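Local coordinates for UPF0749 protein MT1873 (Mycobacterium tuberculosis, PDB 3GMG), which is of unknown function but, as a probable membrane protein of the UPF0749 (DUF881) family, is represented here by its C-terminal part, at the interface of chains A and B. Residues are numbered along the deposited sequence; one frame, centred on the assembly and turned at random. Chains: chain A/B, Uncharacterized protein Rv1825/MT1873.

The interface of chains A and B. Residues chain A 27, 82-83, 150; chain B 27-28, 82-83, 150.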
loop_
_atom_site.group_PDB
_atom_site.type_symbol
_atom_site.label_atom_id
_atom_site.label_comp_id
_atom_site.label_asym_id
_atom_site.label_seq_id
_atom_site.Cartn_x
_atom_site.Cartn_y
_atom_site.Cartn_z
ATOM N N LEU A 27 8.432 9.938 3.570
ATOM C CA LEU A 27 7.542 9.109 2.739
ATOM C C LEU A 27 7.340 7.703 3.304
ATOM O O LEU A 27 6.228 7.196 3.383
ATOM C CB LEU A 27 8.111 8.991 1.318
ATOM C CG LEU A 27 7.424 8.006 0.369
ATOM C CD1 LEU A 27 6.054 8.526 0.006
ATOM C CD2 LEU A 27 8.298 7.771 -0.870
ATOM N N VAL A 82 1.665 2.576 3.660
ATOM C CA VAL A 82 0.915 2.093 2.503
ATOM C C VAL A 82 0.281 0.722 2.748
ATOM O O VAL A 82 -0.821 0.458 2.278
ATOM C CB VAL A 82 1.805 2.088 1.233
ATOM C CG1 VAL A 82 2.996 1.144 1.407
ATOM C CG2 VAL A 82 0.972 1.724 0.007
ATOM N N ASP A 83 0.944 -0.114 3.548
ATOM C CA ASP A 83 0.446 -1.449 3.867
ATOM C C ASP A 83 -0.228 -1.551 5.224
ATOM O O ASP A 83 -0.478 -2.652 5.709
ATOM C CB ASP A 83 1.575 -2.502 3.751
ATOM C CG ASP A 83 2.731 -2.282 4.736
ATOM O OD1 ASP A 83 2.929 -1.165 5.254
ATOM O OD2 ASP A 83 3.491 -3.253 4.986
ATOM N N ARG A 150 7.358 3.985 11.607
ATOM C CA ARG A 150 7.030 2.635 11.166
ATOM C C ARG A 150 8.141 1.665 11.520
ATOM O O ARG A 150 9.312 2.042 11.552
ATOM C CB ARG A 150 6.783 2.609 9.670
ATOM C CG ARG A 150 5.568 3.403 9.279
ATOM C CD ARG A 150 4.959 2.845 8.032
ATOM N NE ARG A 150 4.084 1.712 8.328
ATOM C CZ ARG A 150 3.798 0.733 7.479
ATOM N NH1 ARG A 150 4.353 0.703 6.263
ATOM N NH2 ARG A 150 2.974 -0.238 7.862
ATOM N N LEU B 27 9.854 -1.704 0.474
ATOM C CA LEU B 27 8.422 -1.960 0.616
ATOM C C LEU B 27 7.580 -0.942 -0.145
ATOM O O LEU B 27 6.660 -1.314 -0.878
ATOM C CB LEU B 27 8.031 -1.924 2.086
ATOM C CG LEU B 27 6.524 -1.987 2.363
ATOM C CD1 LEU B 27 6.007 -3.396 2.172
ATOM C CD2 LEU B 27 6.241 -1.482 3.771
ATOM N N VAL B 28 7.892 0.340 0.032
ATOM C CA VAL B 28 7.137 1.408 -0.600
ATOM C C VAL B 28 7.448 1.544 -2.096
ATOM O O VAL B 28 6.746 2.229 -2.827
ATOM C CB VAL B 28 7.395 2.742 0.153
ATOM C CG1 VAL B 28 6.854 3.937 -0.621
ATOM C CG2 VAL B 28 6.760 2.677 1.530
ATOM N N VAL B 82 1.372 -2.484 -2.673
ATOM C CA VAL B 82 0.177 -3.145 -2.167
ATOM C C VAL B 82 -1.137 -2.463 -2.615
ATOM O O VAL B 82 -2.190 -3.090 -2.669
ATOM C CB VAL B 82 0.228 -3.306 -0.624
ATOM C CG1 VAL B 82 1.449 -4.126 -0.218
ATOM C CG2 VAL B 82 0.257 -1.971 0.050
ATOM N N ASP B 83 -1.043 -1.198 -2.988
ATOM C CA ASP B 83 -2.209 -0.447 -3.441
ATOM C C ASP B 83 -2.190 -0.195 -4.941
ATOM O O ASP B 83 -2.900 0.674 -5.440
ATOM C CB ASP B 83 -2.312 0.864 -2.663
ATOM C CG ASP B 83 -1.226 1.828 -2.989
ATOM O OD1 ASP B 83 -0.184 1.440 -3.560
ATOM O OD2 ASP B 83 -1.421 3.032 -2.653
ATOM N N ARG B 150 8.119 3.450 -7.868
ATOM C CA ARG B 150 6.780 4.023 -7.856
ATOM C C ARG B 150 6.879 5.514 -8.063
ATOM O O ARG B 150 7.876 6.129 -7.693
ATOM C CB ARG B 150 6.087 3.710 -6.569
ATOM C CG ARG B 150 5.833 2.218 -6.418
ATOM C CD ARG B 150 4.704 1.967 -5.477
ATOM N NE ARG B 150 3.414 2.087 -6.154
ATOM C CZ ARG B 150 2.243 2.071 -5.531
ATOM N NH1 ARG B 150 2.185 2.008 -4.210
ATOM N NH2 ARG B 150 1.125 2.147 -6.228
#
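A small, largely apolar patch joins two identical chains where their 82-83 loops meet; whether this dimer forms in the cell the structure alone does not show. The whole interface is two-fold symmetric, but the pairing here is locally unequal: B:Leu27 and B:Val28, ending helix 20-28, bury more than A:Leu27, whose CD2 touches B:Val28 CG1. The two Val82 side chains meet methyl to methyl, their CG2 atoms 3.8 Å apart, with different rotamers. In A:Val82 CG1 sits crowded between backbone N and carbonyl carbon (chi1 62°), putting CG2 anti to N; in B:Val82 (chi1 -59°) CG2 takes the crowded position and reaches the A:Val82 carbonyl O at 3.5 Å. A:Val82 CG2 also lies over the flat of the B:Asp83 carboxylate, 3.7 Å from its CG, while A:Val82 CG1 turns to B:Val28 CG2, 4.1 Å away. B:Leu27, with CG anti to N (chi1 172°), crosses A:Asp83 at about a right angle, its CD2 over the carboxylate, 3.5 Å from OD2. A:Arg150, bent at chi3, forms a salt bridge with A:Asp83 and grips OD1 end-on, through NH1 at 2.6 Å, nearly along the C-O axis, and NH2 at 2.8 Å from above the carboxylate plane. B:Arg150 NH1 bridges to B:Asp83 OD1 at 2.5 Å, meeting that oxygen's syn lone pair; the NH2 bond is weak. This pairing may temper each acid's charge beside the partner's methyls. With no polar bond across it, the patch joins the subunits by packing.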